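Short chain dehydrogenase (Rhodopseudomonas palustris, PDB 3H7A) probably acts as an NAD(P)-dependent oxidoreductase of the short-chain dehydrogenase/reductase family, built on a Rossmann-type fold. Local coordinates at residues B[6-12]-B[30-36]; B[136-142]-B[179-185]. Numbering follows the deposited sequence.

Overall arrangement
Contacts 1 and 2 are parallel strand pairings within the same beta-sheet, each the strand-to-strand part of a beta-alpha-beta unit. Helix 18-29 connects the strands of contact 1 (6-12 with 30-36), helix 153-173 those of contact 2 (136-142 with 179-185). Strand 84-89 runs between strands 9-13 and 135-142, so the two contacts do not touch: their centres are about 17 Å apart and their nearest atoms about 7 Å. Helix 216-228 packs on side chains of both. In Rossmann folds the C-terminal ends of such strands border the nucleotide site; that end of contact 2, where Thr-140 O bonds Lys-159 NZ and Ala-142 N bonds Ser-145 OG, probably borders the active site, as in other short-chain dehydrogenases.

Contact 1: B[6-12]-B[30-36]; sequences RNATVAV and EGFTVFA
Ahead of the strands, Arg-6 folds over the Phe-32 ring. With chi1 m, chi2 and chi3 t and chi4 -95°, its guanidinium lies flat on the ring (planes at 14°, centres 4.4 Å apart), Arg-6 CD sitting 3.5 Å from the centroid. Arg-6 NE donates to Glu-30 O (2.7 Å), Arg-6 N to Gly-31 O (2.9 Å), and a water joins Arg-6 NH2 to Glu-30 OE1, while Glu-30 OE2 is salt-bridged to Lys-26 NZ. Phe-32 (chi1 m, chi2 -87°) receives Val-10 CG2 over its opposite face, 3.8 Å from the centroid. Gly-31, at phi 98°, closes helix 18-29 in a Schellman motif. Strands 9-12 and 33-36 run parallel at 24°, axes 4.6 Å apart, pairing Thr-9 with Thr-33 through Val-12 with Ala-36. Hydrogen bonding starts just before them, Thr-33 N to Ala-8 O (3.1 Å), then Val-10 N to Thr-33 O (2.9 Å), Phe-35 N to Val-10 O (2.9 Å) and Val-12 N to Phe-35 O (2.8 Å). Val-10, Val-12 and Val-34, all t, face helix 18-29. Thr-9 (p) and Phe-35 (m) face helix 68-81, Thr-9 CG2 lying 3.8 Å from Phe-35 CE1. This is the first beta-alpha-beta unit of a Rossmann fold.

Contact 2: B[136-142]-B[179-185]; sequences KIFFTGA and HVAHLII
Lys-136 NZ, on a chain that is m at chi1 and t thereafter, donates to His-179 ND1 at 3.0 Å. Both side chains have further partners: Lys-136 NZ also bonds Tyr-227 O, and His-179 NE2 bonds Thr-235 O. Backbone bonds then alternate between the strands: Ile-137 N to His-179 O (3.0 Å), Ala-181 N to Ile-137 O (2.9 Å), Phe-139 N to Ala-181 O (2.9 Å), Leu-183 N to Phe-139 O (2.8 Å), Gly-141 N to Leu-183 O (2.7 Å) and Ile-185 N to Gly-141 O (3.2 Å). They fix a parallel register from Lys-136 opposite His-179 to Gly-141 opposite Ile-184, axes 4.3 Å apart and crossing at -32°. With helix 153-173 between them, the strands form a beta-alpha-beta unit of the Rossmann fold. Facing helix 216-228, Phe-138 (chi1 m, chi2 -20°) turns its edge to the face of His-179 (chi1 t), centroids 5.5 Å apart and planes at 80°, while Phe-138 CD1 touches Ala-181 CB at 3.6 Å. Facing helix 153-173, Phe-139 (m) brings CE2 to 3.9 Å from Val-180 CG1. His-182 (chi1 t), its ND1 hydrogen-bonded to Glu-237 OE2, places NE2 3.5 Å from Gly-141 CA, where a CB would clash.

Contact 1: B[6-12]-B[30-36]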
loop_
_atom_site.group_PDB
_atom_site.type_symbol
_atom_site.label_atom_id
_atom_site.label_comp_id
_atom_site.label_asym_id
_atom_site.label_seq_id
_atom_site.Cartn_x
_atom_site.Cartn_y
_atom_site.Cartn_z
ATOM N N ARG B 6 -33.190 -14.062 -16.842
ATOM C CA ARG B 6 -33.329 -13.029 -15.830
ATOM C C ARG B 6 -33.955 -11.817 -16.487
ATOM O O ARG B 6 -33.660 -11.496 -17.641
ATOM C CB ARG B 6 -31.977 -12.642 -15.247
ATOM C CG ARG B 6 -31.325 -13.707 -14.407
ATOM C CD ARG B 6 -29.858 -13.419 -14.350
ATOM N NE ARG B 6 -29.086 -14.504 -13.759
ATOM C CZ ARG B 6 -28.736 -14.563 -12.481
ATOM N NH1 ARG B 6 -29.099 -13.600 -11.644
ATOM N NH2 ARG B 6 -28.022 -15.585 -12.041
ATOM N N ASN B 7 -34.823 -11.140 -15.754
ATOM C CA ASN B 7 -35.342 -9.874 -16.208
ATOM C C ASN B 7 -34.364 -8.764 -15.813
ATOM O O ASN B 7 -34.681 -7.905 -14.995
ATOM C CB ASN B 7 -36.733 -9.635 -15.609
ATOM C CG ASN B 7 -37.416 -8.404 -16.174
ATOM O OD1 ASN B 7 -38.217 -7.766 -15.489
ATOM N ND2 ASN B 7 -37.099 -8.054 -17.428
ATOM N N ALA B 8 -33.169 -8.793 -16.401
ATOM C CA ALA B 8 -32.083 -7.903 -15.998
ATOM C C ALA B 8 -31.065 -7.765 -17.113
ATOM O O ALA B 8 -30.877 -8.691 -17.924
ATOM C CB ALA B 8 -31.398 -8.434 -14.757
ATOM N N THR B 9 -30.409 -6.611 -17.151
ATOM C CA THR B 9 -29.304 -6.385 -18.088
ATOM C C THR B 9 -27.949 -6.255 -17.393
ATOM O O THR B 9 -27.879 -5.874 -16.223
ATOM C CB THR B 9 -29.518 -5.151 -18.983
ATOM O OG1 THR B 9 -29.891 -4.031 -18.172
ATOM C CG2 THR B 9 -30.605 -5.418 -20.006
ATOM N N VAL B 10 -26.900 -6.607 -18.135
ATOM C CA VAL B 10 -25.507 -6.332 -17.795
ATOM C C VAL B 10 -24.884 -5.459 -18.889
ATOM O O VAL B 10 -24.913 -5.824 -20.064
ATOM C CB VAL B 10 -24.671 -7.646 -17.668
ATOM C CG1 VAL B 10 -23.186 -7.341 -17.481
ATOM C CG2 VAL B 10 -25.163 -8.472 -16.523
ATOM N N ALA B 11 -24.329 -4.306 -18.517
ATOM C CA ALA B 11 -23.637 -3.475 -19.493
ATOM C C ALA B 11 -22.159 -3.842 -19.504
ATOM O O ALA B 11 -21.498 -3.765 -18.479
ATOM C CB ALA B 11 -23.821 -2.017 -19.171
ATOM N N VAL B 12 -21.651 -4.283 -20.651
ATOM C CA VAL B 12 -20.220 -4.533 -20.790
ATOM C C VAL B 12 -19.663 -3.400 -21.650
ATOM O O VAL B 12 -19.851 -3.374 -22.876
ATOM C CB VAL B 12 -19.905 -5.930 -21.393
ATOM C CG1 VAL B 12 -18.408 -6.102 -21.623
ATOM C CG2 VAL B 12 -20.410 -7.030 -20.487
ATOM N N GLU B 30 -25.237 -16.971 -17.906
ATOM C CA GLU B 30 -25.889 -16.982 -16.614
ATOM C C GLU B 30 -27.255 -16.318 -16.649
ATOM O O GLU B 30 -27.854 -16.078 -15.604
ATOM C CB GLU B 30 -25.006 -16.302 -15.563
ATOM C CG GLU B 30 -23.637 -16.971 -15.354
ATOM C CD GLU B 30 -23.718 -18.382 -14.765
ATOM O OE1 GLU B 30 -24.740 -18.732 -14.127
ATOM O OE2 GLU B 30 -22.741 -19.139 -14.929
ATOM N N GLY B 31 -27.742 -16.003 -17.843
ATOM C CA GLY B 31 -29.132 -15.588 -18.002
ATOM C C GLY B 31 -29.413 -14.103 -18.063
ATOM O O GLY B 31 -30.569 -13.699 -18.044
ATOM N N PHE B 32 -28.377 -13.273 -18.144
ATOM C CA PHE B 32 -28.604 -11.834 -18.273
ATOM C C PHE B 32 -28.700 -11.454 -19.748
ATOM O O PHE B 32 -28.137 -12.144 -20.597
ATOM C CB PHE B 32 -27.456 -11.048 -17.658
ATOM C CG PHE B 32 -27.401 -11.087 -16.158
ATOM C CD1 PHE B 32 -28.129 -10.171 -15.396
ATOM C CD2 PHE B 32 -26.575 -11.992 -15.506
ATOM C CE1 PHE B 32 -28.056 -10.179 -14.002
ATOM C CE2 PHE B 32 -26.493 -12.019 -14.102
ATOM C CZ PHE B 32 -27.229 -11.103 -13.354
ATOM N N THR B 33 -29.399 -10.359 -20.064
ATOM C CA THR B 33 -29.232 -9.773 -21.387
ATOM C C THR B 33 -28.009 -8.872 -21.338
ATOM O O THR B 33 -27.937 -7.963 -20.533
ATOM C CB THR B 33 -30.453 -8.960 -21.861
ATOM O OG1 THR B 33 -31.592 -9.822 -21.973
ATOM C CG2 THR B 33 -30.182 -8.315 -23.221
ATOM N N VAL B 34 -27.045 -9.123 -22.204
ATOM C CA VAL B 34 -25.848 -8.306 -22.213
ATOM C C VAL B 34 -25.981 -7.195 -23.246
ATOM O O VAL B 34 -26.347 -7.438 -24.383
ATOM C CB VAL B 34 -24.578 -9.171 -22.423
ATOM C CG1 VAL B 34 -23.323 -8.292 -22.610
ATOM C CG2 VAL B 34 -24.401 -10.136 -21.241
ATOM N N PHE B 35 -25.745 -5.970 -22.804
ATOM C CA PHE B 35 -25.527 -4.839 -23.680
ATOM C C PHE B 35 -24.033 -4.709 -23.856
ATOM O O PHE B 35 -23.310 -4.406 -22.912
ATOM C CB PHE B 35 -26.163 -3.563 -23.093
ATOM C CG PHE B 35 -27.601 -3.388 -23.502
ATOM C CD1 PHE B 35 -28.571 -4.315 -23.101
ATOM C CD2 PHE B 35 -27.980 -2.341 -24.343
ATOM C CE1 PHE B 35 -29.896 -4.196 -23.511
ATOM C CE2 PHE B 35 -29.310 -2.202 -24.754
ATOM C CZ PHE B 35 -30.266 -3.130 -24.332
ATOM N N ALA B 36 -23.574 -4.977 -25.068
ATOM C CA ALA B 36 -22.166 -5.021 -25.356
ATOM C C ALA B 36 -21.824 -3.826 -26.212
ATOM O O ALA B 36 -22.467 -3.584 -27.233
ATOM C CB ALA B 36 -21.838 -6.319 -26.084
HETATM O O HOH W 1 -27.008 -17.788 -13.068
HETATM O O HOH W 2 -33.024 -8.925 -19.940
#

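Contact 2: B[136-142]-B[179-185]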
loop_
_atom_site.group_PDB
_atom_site.type_symbol
_atom_site.label_atom_id
_atom_site.label_comp_id
_atom_site.label_asym_id
_atom_site.label_seq_id
_atom_site.Cartn_x
_atom_site.Cartn_y
_atom_site.Cartn_z
ATOM N N LYS B 136 -24.309 -3.909 -9.199
ATOM C CA LYS B 136 -22.870 -4.150 -9.078
ATOM C C LYS B 136 -22.146 -3.379 -10.176
ATOM O O LYS B 136 -22.555 -3.398 -11.332
ATOM C CB LYS B 136 -22.533 -5.655 -9.103
ATOM C CG LYS B 136 -23.166 -6.475 -7.938
ATOM C CD LYS B 136 -22.372 -7.718 -7.529
ATOM C CE LYS B 136 -22.873 -8.308 -6.187
ATOM N NZ LYS B 136 -21.925 -9.313 -5.570
ATOM N N ILE B 137 -21.086 -2.664 -9.797
ATOM C CA ILE B 137 -20.318 -1.848 -10.739
ATOM C C ILE B 137 -18.857 -2.207 -10.634
ATOM O O ILE B 137 -18.202 -1.874 -9.648
ATOM C CB ILE B 137 -20.436 -0.333 -10.456
ATOM C CG1 ILE B 137 -21.902 0.089 -10.339
ATOM C CG2 ILE B 137 -19.698 0.446 -11.544
ATOM C CD1 ILE B 137 -22.122 1.512 -9.887
ATOM N N PHE B 138 -18.357 -2.875 -11.665
ATOM C CA PHE B 138 -17.027 -3.454 -11.658
ATOM C C PHE B 138 -16.147 -2.707 -12.638
ATOM O O PHE B 138 -16.584 -2.382 -13.746
ATOM C CB PHE B 138 -17.107 -4.935 -12.056
ATOM C CG PHE B 138 -17.879 -5.795 -11.088
ATOM C CD1 PHE B 138 -18.106 -5.386 -9.778
ATOM C CD2 PHE B 138 -18.339 -7.048 -11.477
ATOM C CE1 PHE B 138 -18.798 -6.179 -8.887
ATOM C CE2 PHE B 138 -19.020 -7.859 -10.584
ATOM C CZ PHE B 138 -19.250 -7.422 -9.288
ATOM N N PHE B 139 -14.907 -2.438 -12.226
ATOM C CA PHE B 139 -13.936 -1.725 -13.041
ATOM C C PHE B 139 -12.714 -2.601 -13.257
ATOM O O PHE B 139 -12.183 -3.156 -12.299
ATOM C CB PHE B 139 -13.497 -0.458 -12.316
ATOM C CG PHE B 139 -14.592 0.560 -12.149
ATOM C CD1 PHE B 139 -14.908 1.430 -13.192
ATOM C CD2 PHE B 139 -15.286 0.668 -10.943
ATOM C CE1 PHE B 139 -15.913 2.403 -13.053
ATOM C CE2 PHE B 139 -16.283 1.633 -10.782
ATOM C CZ PHE B 139 -16.595 2.506 -11.858
ATOM N N THR B 140 -12.263 -2.729 -14.504
ATOM C CA THR B 140 -11.042 -3.483 -14.797
ATOM C C THR B 140 -9.804 -2.619 -14.625
ATOM O O THR B 140 -9.615 -1.656 -15.365
ATOM C CB THR B 140 -11.033 -4.058 -16.223
ATOM O OG1 THR B 140 -12.196 -4.872 -16.424
ATOM C CG2 THR B 140 -9.808 -4.916 -16.434
ATOM N N GLY B 141 -8.954 -3.000 -13.673
ATOM C CA GLY B 141 -7.691 -2.304 -13.406
ATOM C C GLY B 141 -6.498 -3.058 -13.950
ATOM O O GLY B 141 -6.652 -4.112 -14.555
ATOM N N ALA B 142 -5.302 -2.516 -13.731
ATOM C CA ALA B 142 -4.067 -3.119 -14.243
ATOM C C ALA B 142 -3.031 -2.906 -13.164
ATOM O O ALA B 142 -3.321 -2.228 -12.178
ATOM C CB ALA B 142 -3.633 -2.397 -15.525
ATOM N N HIS B 179 -22.477 -3.082 -4.900
ATOM C CA HIS B 179 -21.161 -3.669 -4.825
ATOM C C HIS B 179 -20.273 -3.063 -5.907
ATOM O O HIS B 179 -20.257 -3.533 -7.053
ATOM C CB HIS B 179 -21.254 -5.187 -5.014
ATOM C CG HIS B 179 -19.957 -5.921 -4.836
ATOM N ND1 HIS B 179 -19.873 -7.295 -4.920
ATOM C CD2 HIS B 179 -18.700 -5.485 -4.574
ATOM C CE1 HIS B 179 -18.621 -7.671 -4.731
ATOM N NE2 HIS B 179 -17.888 -6.592 -4.522
ATOM N N VAL B 180 -19.519 -2.037 -5.533
ATOM C CA VAL B 180 -18.510 -1.476 -6.429
ATOM C C VAL B 180 -17.250 -2.310 -6.241
ATOM O O VAL B 180 -16.867 -2.596 -5.107
ATOM C CB VAL B 180 -18.218 0.017 -6.118
ATOM C CG1 VAL B 180 -17.280 0.620 -7.148
ATOM C CG2 VAL B 180 -19.506 0.812 -6.076
ATOM N N ALA B 181 -16.624 -2.733 -7.339
ATOM C CA ALA B 181 -15.382 -3.487 -7.237
ATOM C C ALA B 181 -14.367 -3.088 -8.302
ATOM O O ALA B 181 -14.709 -2.461 -9.324
ATOM C CB ALA B 181 -15.631 -5.016 -7.251
ATOM N N HIS B 182 -13.115 -3.467 -8.060
ATOM C CA HIS B 182 -12.004 -3.124 -8.931
ATOM C C HIS B 182 -11.149 -4.375 -9.123
ATOM O O HIS B 182 -10.502 -4.837 -8.190
ATOM C CB HIS B 182 -11.192 -2.009 -8.264
ATOM C CG HIS B 182 -10.145 -1.394 -9.141
ATOM N ND1 HIS B 182 -8.840 -1.213 -8.726
ATOM C CD2 HIS B 182 -10.215 -0.886 -10.393
ATOM C CE1 HIS B 182 -8.148 -0.641 -9.695
ATOM N NE2 HIS B 182 -8.958 -0.432 -10.717
ATOM N N LEU B 183 -11.163 -4.935 -10.329
ATOM C CA LEU B 183 -10.423 -6.155 -10.589
ATOM C C LEU B 183 -9.156 -5.848 -11.353
ATOM O O LEU B 183 -9.216 -5.394 -12.496
ATOM C CB LEU B 183 -11.268 -7.156 -11.386
ATOM C CG LEU B 183 -10.588 -8.489 -11.712
ATOM C CD1 LEU B 183 -10.366 -9.327 -10.447
ATOM C CD2 LEU B 183 -11.425 -9.250 -12.724
ATOM N N ILE B 184 -8.020 -6.149 -10.729
ATOM C CA ILE B 184 -6.698 -5.821 -11.262
ATOM C C ILE B 184 -6.105 -7.040 -11.952
ATOM O O ILE B 184 -6.005 -8.112 -11.357
ATOM C CB ILE B 184 -5.761 -5.300 -10.149
ATOM C CG1 ILE B 184 -6.301 -3.988 -9.581
ATOM C CG2 ILE B 184 -4.353 -5.062 -10.682
ATOM C CD1 ILE B 184 -5.697 -3.631 -8.286
ATOM N N ILE B 185 -5.746 -6.879 -13.226
ATOM C CA ILE B 185 -5.171 -7.975 -13.997
ATOM C C ILE B 185 -3.747 -7.647 -14.484
ATOM O O ILE B 185 -3.387 -6.481 -14.592
ATOM C CB ILE B 185 -6.130 -8.395 -15.153
ATOM C CG1 ILE B 185 -6.160 -7.359 -16.269
ATOM C CG2 ILE B 185 -7.555 -8.581 -14.628
ATOM C CD1 ILE B 185 -7.276 -7.568 -17.285
#